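PDB 3JQY: polysialic acid O-acetyltransferase from Escherichia coli, which transfers acetyl groups from acetyl-CoA to the O7 or O9 hydroxyls of long capsular polysialic acid chains, working as a trimeric left-handed beta-helix enzyme. Local coordinates for residues 29-34 with 42-47; 53-58 with 62-67; 202-207 with 211-216; 217-222 with 227-232. All blocks are in the same frame, centred on the assembly; numbering follows the deposited sequence.

Contact 1 (29-34 with 42-47); sequences DSFSVD and FVCGDL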
loop_
_atom_site.group_PDB
_atom_site.type_symbol
_atom_site.label_atom_id
_atom_site.label_comp_id
_atom_site.label_asym_id
_atom_site.label_seq_id
_atom_site.Cartn_x
_atom_site.Cartn_y
_atom_site.Cartn_z
ATOM N N ASP B 29 1.897 32.805 10.594
ATOM C CA ASP B 29 2.181 32.920 9.168
ATOM C C ASP B 29 2.161 31.589 8.417
ATOM O O ASP B 29 2.143 31.574 7.185
ATOM C CB ASP B 29 3.506 33.655 8.936
ATOM C CG ASP B 29 4.645 33.088 9.765
ATOM O OD1 ASP B 29 4.642 31.869 10.041
ATOM O OD2 ASP B 29 5.552 33.867 10.135
ATOM N N SER B 30 2.153 30.477 9.145
ATOM C CA SER B 30 2.186 29.168 8.496
ATOM C C SER B 30 0.793 28.584 8.268
ATOM O O SER B 30 0.652 27.576 7.590
ATOM C CB SER B 30 3.035 28.171 9.295
ATOM O OG SER B 30 2.269 27.534 10.307
ATOM N N PHE B 31 -0.230 29.220 8.832
ATOM C CA PHE B 31 -1.591 28.700 8.731
ATOM C C PHE B 31 -2.508 29.547 7.857
ATOM O O PHE B 31 -2.392 30.774 7.799
ATOM C CB PHE B 31 -2.224 28.574 10.121
ATOM C CG PHE B 31 -2.002 27.238 10.777
ATOM C CD1 PHE B 31 -2.977 26.257 10.723
ATOM C CD2 PHE B 31 -0.822 26.972 11.464
ATOM C CE1 PHE B 31 -2.785 25.030 11.331
ATOM C CE2 PHE B 31 -0.622 25.742 12.078
ATOM C CZ PHE B 31 -1.603 24.770 12.011
ATOM N N SER B 32 -3.414 28.870 7.164
ATOM C CA SER B 32 -4.572 29.522 6.583
ATOM C C SER B 32 -5.770 29.010 7.359
ATOM O O SER B 32 -5.843 27.824 7.678
ATOM C CB SER B 32 -4.704 29.188 5.101
ATOM O OG SER B 32 -4.980 27.810 4.912
ATOM N N VAL B 33 -6.698 29.898 7.688
ATOM C CA VAL B 33 -7.857 29.501 8.467
ATOM C C VAL B 33 -9.124 29.838 7.710
ATOM O O VAL B 33 -9.280 30.955 7.216
ATOM C CB VAL B 33 -7.884 30.206 9.836
ATOM C CG1 VAL B 33 -9.111 29.779 10.622
ATOM C CG2 VAL B 33 -6.609 29.896 10.616
ATOM N N ASP B 34 -10.016 28.860 7.604
ATOM C CA ASP B 34 -11.320 29.076 7.000
ATOM C C ASP B 34 -12.405 28.621 7.967
ATOM O O ASP B 34 -12.418 27.477 8.408
ATOM C CB ASP B 34 -11.434 28.319 5.682
ATOM C CG ASP B 34 -12.720 28.630 4.953
ATOM O OD1 ASP B 34 -13.078 29.825 4.868
ATOM O OD2 ASP B 34 -13.374 27.682 4.470
ATOM N N PHE B 42 -9.306 28.672 17.610
ATOM C CA PHE B 42 -8.002 28.156 17.228
ATOM C C PHE B 42 -6.988 28.852 18.124
ATOM O O PHE B 42 -6.851 30.077 18.075
ATOM C CB PHE B 42 -7.746 28.455 15.745
ATOM C CG PHE B 42 -6.371 28.068 15.254
ATOM C CD1 PHE B 42 -5.682 27.001 15.810
ATOM C CD2 PHE B 42 -5.779 28.767 14.216
ATOM C CE1 PHE B 42 -4.427 26.644 15.337
ATOM C CE2 PHE B 42 -4.521 28.418 13.747
ATOM C CZ PHE B 42 -3.852 27.352 14.301
ATOM N N VAL B 43 -6.316 28.080 18.973
ATOM C CA VAL B 43 -5.268 28.616 19.834
ATOM C C VAL B 43 -3.946 28.019 19.383
ATOM O O VAL B 43 -3.775 26.800 19.400
ATOM C CB VAL B 43 -5.506 28.262 21.311
ATOM C CG1 VAL B 43 -4.385 28.821 22.176
ATOM C CG2 VAL B 43 -6.859 28.791 21.771
ATOM N N CYS B 44 -3.017 28.875 18.967
ATOM C CA CYS B 44 -1.777 28.394 18.374
ATOM C C CYS B 44 -0.568 29.039 19.034
ATOM O O CYS B 44 -0.468 30.264 19.095
ATOM C CB CYS B 44 -1.768 28.687 16.876
ATOM S SG CYS B 44 -0.500 27.787 15.958
ATOM N N GLY B 45 0.346 28.208 19.523
ATOM C CA GLY B 45 1.555 28.692 20.163
ATOM C C GLY B 45 2.616 29.145 19.180
ATOM O O GLY B 45 2.356 29.321 17.988
ATOM N N ASP B 46 3.826 29.350 19.687
ATOM C CA ASP B 46 4.942 29.727 18.831
ATOM C C ASP B 46 5.531 28.477 18.195
ATOM O O ASP B 46 6.228 27.711 18.852
ATOM C CB ASP B 46 5.992 30.475 19.646
ATOM C CG ASP B 46 5.502 31.838 20.093
ATOM O OD1 ASP B 46 5.000 32.588 19.234
ATOM O OD2 ASP B 46 5.615 32.162 21.290
ATOM N N LEU B 47 5.238 28.276 16.917
ATOM C CA LEU B 47 5.620 27.046 16.239
ATOM C C LEU B 47 7.050 27.123 15.734
ATOM O O LEU B 47 7.647 28.195 15.695
ATOM C CB LEU B 47 4.684 26.771 15.066
ATOM C CG LEU B 47 3.196 26.767 15.427
ATOM C CD1 LEU B 47 2.376 26.454 14.186
ATOM C CD2 LEU B 47 2.912 25.776 16.551
#
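Two phenylalanines carry this contact. Phe42 drives the edge of its ring into a face of the Phe31 ring, with the planes at 53° and the centroids 5.0 Å apart. Phe42 CZ sits over the middle of that face, 3.8 Å from Phe31 CD1. CG of Phe42 lies anti to the backbone N (chi1 175°), which carries the ring toward Phe31; the two strand axes are 11.0 Å apart.

Aliphatic contacts close in around the pair. Leu47 CD1 lies at the edge of the Phe31 ring, 3.7 Å from Phe31 CE2, while Val33 CG2 packs 3.9 Å from Phe42 CD2. Strand axes this far apart need long or broad apolar side chains to meet midway. Cys44 adds an oblique sulfur-aromatic contact, its SG 5.1 Å from the Phe31 centroid. Replacing Phe31 by an alanine would probably open a gap beneath Phe42 CZ and leave Leu47 CD1 without its aromatic neighbour.

Among polar groups, Ser30 OG lies beside Leu47 CD1, its polar partner on the side of Asn53. Strand 31-35 pairs in parallel with strand 53-58, and strand 41-44 with strand 63-66, whose Ile66 touches Phe31, Phe42 and Leu47 from the next turn.

Contact 2 (53-58 with 62-67); sequences NKVQFN and NKLIIE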
loop_
_atom_site.group_PDB
_atom_site.type_symbol
_atom_site.label_atom_id
_atom_site.label_comp_id
_atom_site.label_asym_id
_atom_site.label_seq_id
_atom_site.Cartn_x
_atom_site.Cartn_y
_atom_site.Cartn_z
ATOM N N ASN B 53 0.191 25.064 6.359
ATOM C CA ASN B 53 -0.829 24.411 7.176
ATOM C C ASN B 53 -2.209 25.021 6.973
ATOM O O ASN B 53 -2.335 26.184 6.581
ATOM C CB ASN B 53 -0.441 24.479 8.647
ATOM C CG ASN B 53 0.946 23.948 8.896
ATOM O OD1 ASN B 53 1.843 24.676 9.345
ATOM N ND2 ASN B 53 1.143 22.679 8.587
ATOM N N LYS B 54 -3.246 24.234 7.243
ATOM C CA LYS B 54 -4.612 24.705 7.055
ATOM C C LYS B 54 -5.556 24.197 8.142
ATOM O O LYS B 54 -5.454 23.055 8.577
ATOM C CB LYS B 54 -5.120 24.267 5.680
ATOM C CG LYS B 54 -4.350 24.883 4.515
ATOM C CD LYS B 54 -4.241 23.929 3.326
ATOM C CE LYS B 54 -5.604 23.430 2.865
ATOM N NZ LYS B 54 -6.539 24.549 2.564
ATOM N N VAL B 55 -6.463 25.062 8.582
ATOM C CA VAL B 55 -7.551 24.644 9.450
ATOM C C VAL B 55 -8.870 25.064 8.805
ATOM O O VAL B 55 -9.013 26.190 8.316
ATOM C CB VAL B 55 -7.420 25.208 10.879
ATOM C CG1 VAL B 55 -7.370 26.718 10.858
ATOM C CG2 VAL B 55 -8.577 24.727 11.757
ATOM N N GLN B 56 -9.807 24.128 8.771
ATOM C CA GLN B 56 -11.105 24.337 8.159
ATOM C C GLN B 56 -12.171 23.979 9.180
ATOM O O GLN B 56 -12.251 22.838 9.619
ATOM C CB GLN B 56 -11.248 23.447 6.920
ATOM C CG GLN B 56 -12.609 23.504 6.253
ATOM C CD GLN B 56 -12.786 24.739 5.406
ATOM O OE1 GLN B 56 -11.955 25.039 4.545
ATOM N NE2 GLN B 56 -13.876 25.465 5.636
ATOM N N PHE B 57 -12.984 24.955 9.566
ATOM C CA PHE B 57 -14.091 24.712 10.484
ATOM C C PHE B 57 -15.384 24.630 9.681
ATOM O O PHE B 57 -15.882 25.651 9.203
ATOM C CB PHE B 57 -14.227 25.858 11.497
ATOM C CG PHE B 57 -13.078 25.975 12.480
ATOM C CD1 PHE B 57 -12.970 25.100 13.550
ATOM C CD2 PHE B 57 -12.145 26.991 12.358
ATOM C CE1 PHE B 57 -11.941 25.216 14.464
ATOM C CE2 PHE B 57 -11.109 27.118 13.270
ATOM C CZ PHE B 57 -11.008 26.229 14.328
ATOM N N ASN B 58 -15.915 23.422 9.522
ATOM C CA ASN B 58 -17.207 23.227 8.863
ATOM C C ASN B 58 -18.253 22.829 9.898
ATOM O O ASN B 58 -18.902 21.788 9.775
ATOM C CB ASN B 58 -17.127 22.130 7.797
ATOM C CG ASN B 58 -16.345 22.547 6.565
ATOM O OD1 ASN B 58 -16.240 23.727 6.246
ATOM N ND2 ASN B 58 -15.792 21.565 5.861
ATOM N N ASN B 62 -16.118 24.214 17.795
ATOM C CA ASN B 62 -14.946 23.347 17.717
ATOM C C ASN B 62 -13.744 24.040 18.329
ATOM O O ASN B 62 -13.720 25.260 18.443
ATOM C CB ASN B 62 -14.637 23.020 16.260
ATOM C CG ASN B 62 -15.787 22.326 15.568
ATOM O OD1 ASN B 62 -16.457 22.903 14.712
ATOM N ND2 ASN B 62 -16.026 21.084 15.939
ATOM N N LYS B 63 -12.742 23.261 18.720
ATOM C CA LYS B 63 -11.508 23.838 19.234
ATOM C C LYS B 63 -10.272 23.111 18.723
ATOM O O LYS B 63 -10.186 21.882 18.794
ATOM C CB LYS B 63 -11.506 23.866 20.761
ATOM C CG LYS B 63 -10.385 24.742 21.349
ATOM C CD LYS B 63 -10.522 24.894 22.861
ATOM C CE LYS B 63 -9.446 25.809 23.430
ATOM N NZ LYS B 63 -9.571 25.944 24.909
ATOM N N LEU B 64 -9.329 23.888 18.197
ATOM C CA LEU B 64 -8.007 23.389 17.827
ATOM C C LEU B 64 -6.973 24.084 18.702
ATOM O O LEU B 64 -6.924 25.315 18.749
ATOM C CB LEU B 64 -7.706 23.677 16.359
ATOM C CG LEU B 64 -6.267 23.426 15.893
ATOM C CD1 LEU B 64 -5.889 21.971 16.098
ATOM C CD2 LEU B 64 -6.079 23.833 14.438
ATOM N N ILE B 65 -6.162 23.287 19.389
ATOM C CA ILE B 65 -5.083 23.796 20.226
ATOM C C ILE B 65 -3.773 23.198 19.740
ATOM O O ILE B 65 -3.626 21.974 19.684
ATOM C CB ILE B 65 -5.246 23.348 21.688
ATOM C CG1 ILE B 65 -6.518 23.930 22.295
ATOM C CG2 ILE B 65 -4.004 23.741 22.512
ATOM C CD1 ILE B 65 -6.924 23.242 23.580
ATOM N N ILE B 66 -2.824 24.051 19.378
ATOM C CA ILE B 66 -1.494 23.573 19.023
ATOM C C ILE B 66 -0.490 24.305 19.898
ATOM O O ILE B 66 -0.448 25.532 19.905
ATOM C CB ILE B 66 -1.167 23.844 17.542
ATOM C CG1 ILE B 66 -2.244 23.249 16.630
ATOM C CG2 ILE B 66 0.223 23.294 17.197
ATOM C CD1 ILE B 66 -1.968 23.423 15.152
ATOM N N GLU B 67 0.319 23.554 20.638
ATOM C CA GLU B 67 1.178 24.159 21.653
ATOM C C GLU B 67 2.485 24.725 21.093
ATOM O O GLU B 67 2.787 24.570 19.909
ATOM C CB GLU B 67 1.433 23.164 22.790
ATOM C CG GLU B 67 0.132 22.680 23.444
ATOM C CD GLU B 67 0.357 21.807 24.663
ATOM O OE1 GLU B 67 1.525 21.474 24.957
ATOM O OE2 GLU B 67 -0.645 21.462 25.336
#
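The Phe57 ring and the Asn62 side chain meet edge-on. Asn62 CB approaches the rim of the ring near its plane, 3.8 Å from Phe57 CD1 and almost as close to Phe57 CE1. The amide plane of Asn62 is turned only 18° from that of the ring, and the two side chains run past one another in opposite directions. One face of the ring receives Val55 CG2 from its own strand, 3.7 Å above the plane and displaced toward the rim; Phe79 also meets this ring, with the planes at about 10°. A flat, apolar side chain therefore suits position 57, since it can present a broad face to other apolar groups while its rim meets the CB methylene of an asparagine.

Farther along, Val55 and Leu64 reach toward each other tip to tip, Val55 CG2 standing 3.8 Å from Leu64 CD2. The same methyl of Val55 thus touches both the leucine and the phenylalanine ring. It is anti to its backbone N, which directs it inward, and the leucine likewise extends its CG anti to N (chi1 170°) to span the 8.5 Å between Val55 CA and Leu64 CA. All four of these side chains are buried. Leu64 also touches Phe42 and Phe79, so its packing continues along the interior.

Strands 53-58 and 63-66 belong to different parallel sheets, joined here by a short turn. Apolar side chains filling the space between sheets wound in this way are characteristic of the left-handed beta-helix of hexapeptide-repeat transferases.

Contact 3 (202-207 with 211-216); sequences SMCAAA and AKIIKR
Ala205 is gripped at both of its backbone polar atoms. Its N donates to Lys215 O at 2.9 Å, while Ala205 O accepts from Ile214 N at 2.8 Å and from Lys215 N at 3.3 Å. The first of these two bonds to the oxygen is the straighter, at 165° against 151°. Two consecutive residues facing one alanine make a classic beta bulge, and the register shifts by one before Ala206 pairs with Ile213. Beyond it, Ala207 and Lys212 form an antiparallel hydrogen-bonded pair, with Ala207 N to Lys212 O at 3.0 Å and the return bond from Lys212 N. Small alanines suit this tight strand, letting larger side chains from its partner lie close: Ile214 CD1 rests 3.9 Å from Ala207 CB, and Ile213 CD1 reaches both Cys204 CB and Ala206 CB.

The other strand offers its long, charged residues to solvent. Lys212, Lys215 and Arg216 are exposed, although the Lys215 chain, bent at chi2 and chi4, ends away from the first strand and also packs on Ile158 of a second subunit. Arg216 stays extended from CG to NE, passing Cys204 SG with its CG at 4.1 Å and bringing one guanidinium face over Ile213 CG2.

The whole is an antiparallel beta hairpin, with strand 204-208 joined in parallel to strand 189-190 of the beta-helix. It holds Lys215, which probably binds acetyl-CoA, as in related enzymes.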
loop_
_atom_site.group_PDB
_atom_site.type_symbol
_atom_site.label_atom_id
_atom_site.label_comp_id
_atom_site.label_asym_id
_atom_site.label_seq_id
_atom_site.Cartn_x
_atom_site.Cartn_y
_atom_site.Cartn_z
ATOM N N SER B 202 1.068 -4.179 25.538
ATOM C CA SER B 202 2.324 -3.475 25.772
ATOM C C SER B 202 3.548 -4.346 25.502
ATOM O O SER B 202 3.523 -5.551 25.728
ATOM C CB SER B 202 2.362 -2.968 27.215
ATOM O OG SER B 202 3.584 -2.305 27.478
ATOM N N MET B 203 4.614 -3.727 25.003
ATOM C CA MET B 203 5.891 -4.405 24.784
ATOM C C MET B 203 5.803 -5.622 23.856
ATOM O O MET B 203 6.419 -6.656 24.108
ATOM C CB MET B 203 6.545 -4.758 26.124
ATOM C CG MET B 203 7.033 -3.513 26.874
ATOM S SD MET B 203 7.666 -3.827 28.541
ATOM C CE MET B 203 6.139 -4.227 29.390
ATOM N N CYS B 204 5.044 -5.478 22.772
ATOM C CA CYS B 204 4.930 -6.524 21.754
ATOM C C CYS B 204 5.194 -5.940 20.381
ATOM O O CYS B 204 4.946 -4.764 20.156
ATOM C CB CYS B 204 3.520 -7.102 21.729
ATOM S SG CYS B 204 3.066 -8.089 23.157
ATOM N N ALA B 205 5.678 -6.776 19.467
ATOM C CA ALA B 205 5.751 -6.409 18.059
ATOM C C ALA B 205 4.652 -7.162 17.314
ATOM O O ALA B 205 4.475 -8.367 17.511
ATOM C CB ALA B 205 7.113 -6.754 17.487
ATOM N N ALA B 206 3.903 -6.444 16.479
ATOM C CA ALA B 206 2.836 -7.040 15.684
ATOM C C ALA B 206 3.031 -6.675 14.219
ATOM O O ALA B 206 3.531 -5.591 13.909
ATOM C CB ALA B 206 1.486 -6.542 16.162
ATOM N N ALA B 207 2.622 -7.567 13.327
ATOM C CA ALA B 207 2.702 -7.318 11.895
ATOM C C ALA B 207 1.747 -8.225 11.130
ATOM O O ALA B 207 1.311 -9.255 11.645
ATOM C CB ALA B 207 4.145 -7.506 11.384
ATOM N N ALA B 211 -2.955 -7.981 11.272
ATOM C CA ALA B 211 -1.764 -8.074 12.097
ATOM C C ALA B 211 -1.930 -9.114 13.204
ATOM O O ALA B 211 -3.036 -9.328 13.723
ATOM C CB ALA B 211 -1.416 -6.702 12.682
ATOM N N LYS B 212 -0.828 -9.780 13.527
ATOM C CA LYS B 212 -0.787 -10.720 14.634
ATOM C C LYS B 212 0.445 -10.388 15.450
ATOM O O LYS B 212 1.399 -9.812 14.928
ATOM C CB LYS B 212 -0.679 -12.155 14.123
ATOM C CG LYS B 212 -1.716 -12.525 13.080
ATOM C CD LYS B 212 -3.121 -12.409 13.643
ATOM C CE LYS B 212 -4.141 -13.008 12.688
ATOM N NZ LYS B 212 -3.713 -14.362 12.235
ATOM N N ILE B 213 0.440 -10.755 16.720
ATOM C CA ILE B 213 1.635 -10.644 17.514
ATOM C C ILE B 213 2.754 -11.552 17.002
ATOM O O ILE B 213 2.565 -12.727 16.890
ATOM C CB ILE B 213 1.417 -10.963 19.008
ATOM C CG1 ILE B 213 0.337 -10.119 19.583
ATOM C CG2 ILE B 213 2.698 -10.846 19.774
ATOM C CD1 ILE B 213 0.594 -8.845 19.541
ATOM N N ILE B 214 3.905 -10.985 16.727
ATOM C CA ILE B 214 5.012 -11.787 16.208
ATOM C C ILE B 214 6.166 -11.914 17.205
ATOM O O ILE B 214 7.031 -12.780 17.057
ATOM C CB ILE B 214 5.535 -11.244 14.866
ATOM C CG1 ILE B 214 6.147 -9.857 15.052
ATOM C CG2 ILE B 214 4.425 -11.225 13.824
ATOM C CD1 ILE B 214 6.695 -9.258 13.768
ATOM N N LYS B 215 6.171 -11.061 18.225
ATOM C CA LYS B 215 7.185 -11.134 19.271
ATOM C C LYS B 215 6.675 -10.475 20.538
ATOM O O LYS B 215 6.037 -9.422 20.488
ATOM C CB LYS B 215 8.484 -10.456 18.833
ATOM C CG LYS B 215 9.699 -10.834 19.677
ATOM C CD LYS B 215 10.327 -12.123 19.167
ATOM C CE LYS B 215 11.571 -12.487 19.953
ATOM N NZ LYS B 215 11.232 -13.055 21.289
ATOM N N ARG B 216 6.953 -11.103 21.676
ATOM C CA ARG B 216 6.560 -10.543 22.957
ATOM C C ARG B 216 7.806 -10.155 23.734
ATOM O O ARG B 216 8.917 -10.537 23.369
ATOM C CB ARG B 216 5.723 -11.552 23.750
ATOM C CG ARG B 216 4.409 -11.919 23.079
ATOM C CD ARG B 216 3.661 -12.990 23.860
ATOM N NE ARG B 216 2.418 -13.375 23.199
ATOM C CZ ARG B 216 1.259 -12.742 23.360
ATOM N NH1 ARG B 216 1.183 -11.689 24.164
ATOM N NH2 ARG B 216 0.178 -13.162 22.717
#

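Contact 4 (217-222 with 227-232); sequences NIIWAR and ELISDD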
loop_
_atom_site.group_PDB
_atom_site.type_symbol
_atom_site.label_atom_id
_atom_site.label_comp_id
_atom_site.label_asym_id
_atom_site.label_seq_id
_atom_site.Cartn_x
_atom_site.Cartn_y
_atom_site.Cartn_z
ATOM N N ASN B 217 7.620 -9.373 24.790
ATOM C CA ASN B 217 8.722 -8.986 25.662
ATOM C C ASN B 217 9.770 -8.151 24.943
ATOM O O ASN B 217 10.964 -8.381 25.107
ATOM C CB ASN B 217 9.385 -10.228 26.258
ATOM C CG ASN B 217 8.420 -11.075 27.071
ATOM O OD1 ASN B 217 8.430 -12.305 26.990
ATOM N ND2 ASN B 217 7.578 -10.418 27.851
ATOM N N ILE B 218 9.327 -7.176 24.152
ATOM C CA ILE B 218 10.263 -6.302 23.448
ATOM C C ILE B 218 10.003 -4.825 23.717
ATOM O O ILE B 218 8.951 -4.447 24.236
ATOM C CB ILE B 218 10.233 -6.544 21.915
ATOM C CG1 ILE B 218 8.839 -6.258 21.343
ATOM C CG2 ILE B 218 10.640 -7.963 21.594
ATOM C CD1 ILE B 218 8.620 -4.824 20.922
ATOM N N ILE B 219 10.980 -4.003 23.351
ATOM C CA ILE B 219 10.866 -2.552 23.401
ATOM C C ILE B 219 11.821 -1.993 22.344
ATOM O O ILE B 219 12.809 -2.641 21.999
ATOM C CB ILE B 219 11.205 -1.999 24.803
ATOM C CG1 ILE B 219 10.664 -0.577 24.967
ATOM C CG2 ILE B 219 12.714 -2.050 25.069
ATOM C CD1 ILE B 219 10.679 -0.075 26.406
ATOM N N TRP B 220 11.519 -0.807 21.826
ATOM C CA TRP B 220 12.296 -0.210 20.732
ATOM C C TRP B 220 13.000 1.058 21.192
ATOM O O TRP B 220 12.701 1.588 22.260
ATOM C CB TRP B 220 11.360 0.137 19.569
ATOM C CG TRP B 220 10.328 1.148 19.984
ATOM C CD1 TRP B 220 9.180 0.905 20.683
ATOM C CD2 TRP B 220 10.377 2.566 19.770
ATOM N NE1 TRP B 220 8.502 2.082 20.907
ATOM C CE2 TRP B 220 9.216 3.117 20.357
ATOM C CE3 TRP B 220 11.280 3.420 19.123
ATOM C CZ2 TRP B 220 8.932 4.486 20.317
ATOM C CZ3 TRP B 220 11.000 4.788 19.093
ATOM C CH2 TRP B 220 9.840 5.303 19.686
ATOM N N ALA B 221 13.932 1.547 20.378
ATOM C CA ALA B 221 14.540 2.852 20.612
ATOM C C ALA B 221 14.752 3.578 19.291
ATOM O O ALA B 221 14.802 2.955 18.227
ATOM C CB ALA B 221 15.863 2.709 21.365
ATOM N N ARG B 222 14.887 4.897 19.364
ATOM C CA ARG B 222 15.015 5.710 18.164
ATOM C C ARG B 222 16.434 5.653 17.581
ATOM O O ARG B 222 16.609 5.541 16.367
ATOM C CB ARG B 222 14.604 7.150 18.466
ATOM C CG ARG B 222 14.158 7.947 17.252
ATOM C CD ARG B 222 13.646 9.322 17.661
ATOM N NE ARG B 222 12.293 9.301 18.216
ATOM C CZ ARG B 222 11.208 9.635 17.522
ATOM N NH1 ARG B 222 10.008 9.613 18.089
ATOM N NH2 ARG B 222 11.329 9.999 16.251
ATOM N N GLU B 227 22.899 -0.501 21.289
ATOM C CA GLU B 227 22.989 -1.959 21.258
ATOM C C GLU B 227 22.391 -2.565 22.527
ATOM O O GLU B 227 22.056 -3.752 22.569
ATOM C CB GLU B 227 24.440 -2.410 21.079
ATOM C CG GLU B 227 25.136 -1.770 19.885
ATOM C CD GLU B 227 26.325 -2.577 19.391
ATOM O OE1 GLU B 227 26.795 -2.310 18.263
ATOM O OE2 GLU B 227 26.783 -3.480 20.123
ATOM N N LEU B 228 22.263 -1.734 23.557
ATOM C CA LEU B 228 21.618 -2.129 24.803
ATOM C C LEU B 228 20.539 -1.115 25.128
ATOM O O LEU B 228 20.632 0.039 24.720
ATOM C CB LEU B 228 22.624 -2.163 25.951
ATOM C CG LEU B 228 23.780 -3.160 25.871
ATOM C CD1 LEU B 228 24.791 -2.874 26.975
ATOM C CD2 LEU B 228 23.262 -4.585 25.957
ATOM N N ILE B 229 19.521 -1.543 25.867
ATOM C CA ILE B 229 18.491 -0.617 26.315
ATOM C C ILE B 229 19.100 0.609 27.005
ATOM O O ILE B 229 18.646 1.737 26.799
ATOM C CB ILE B 229 17.485 -1.312 27.249
ATOM C CG1 ILE B 229 16.593 -2.260 26.439
ATOM C CG2 ILE B 229 16.653 -0.282 27.996
ATOM C CD1 ILE B 229 15.591 -3.030 27.263
ATOM N N SER B 230 20.141 0.388 27.806
ATOM C CA SER B 230 20.750 1.465 28.587
ATOM C C SER B 230 21.467 2.514 27.730
ATOM O O SER B 230 21.842 3.580 28.225
ATOM C CB SER B 230 21.706 0.894 29.642
ATOM O OG SER B 230 22.722 0.106 29.045
ATOM N N ASP B 231 21.655 2.213 26.450
ATOM C CA ASP B 231 22.323 3.144 25.540
ATOM C C ASP B 231 21.432 4.314 25.130
ATOM O O ASP B 231 21.919 5.316 24.602
ATOM C CB ASP B 231 22.821 2.418 24.288
ATOM C CG ASP B 231 23.988 1.494 24.573
ATOM O OD1 ASP B 231 24.714 1.730 25.561
ATOM O OD2 ASP B 231 24.179 0.531 23.804
ATOM N N ASP B 232 20.128 4.188 25.365
ATOM C CA ASP B 232 19.192 5.244 24.989
ATOM C C ASP B 232 18.380 5.713 26.189
ATOM O O ASP B 232 17.727 4.908 26.854
ATOM C CB ASP B 232 18.250 4.766 23.885
ATOM C CG ASP B 232 17.292 5.851 23.438
ATOM O OD1 ASP B 232 17.720 6.755 22.690
ATOM O OD2 ASP B 232 16.116 5.810 23.844
HETATM O O HOH W 1 14.111 6.101 21.930
#
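Ile219 holds CG1 anti to its backbone N (chi1 -162°), placing its CG2 methyl between the N and the carbonyl carbon, where it meets Ile229. On the other side, Ile229 carries CG1 anti to its carbonyl carbon and continues extended (chi2 178°), bringing CD1 to 3.7 Å from Ile219 CG2. The two isoleucines cross at about a right angle, and their branched chains provide a methyl at each point of approach.

Asp232 OD2 lies 4.0 Å from Ala221 CB; the small alanine allows the carboxylate to come close to the strand. A water joins the segments beside it, accepting from Arg222 N at 2.9 Å and donating to Asp232 OD2 at 2.8 Å. The same oxygen takes the N-H of Cys235, making Asp232 the N-cap of helix 233-245, while OD1 bonds to Thr223. Asp231 OD2 secures the preceding turn by accepting from both Glu227 N and Leu228 N.

Cys235 of helix 233-245 touches Ile219, Ala221 and Ile229, so the helix packs over this face of strand 218-220. Ile219 and Trp220 pair antiparallel with a strand of the second subunit, extending the sheet across the trimer interface.

From the N terminus the four contacts come strictly in series, none nested in or crossing another. Contact 1 closes the turn between strands 31-35 and 41-44, and contact 2 the shorter one between 53-58 and 63-66. Their centres lie 8 Å apart; a probable hydrogen bond from Gly45 N to Ile66 O and packing of Val33 on Val55 join these successive levels of the beta-helix. The coil then continues to contact 3, with its centre about 34 Å from that of contact 2, where a hairpin closes. Contact 4 follows directly, closing the loop between strand 218-220 and helix 233-245; Ile218 packs against Cys204 and Ala205, and both contacts touch the second subunit.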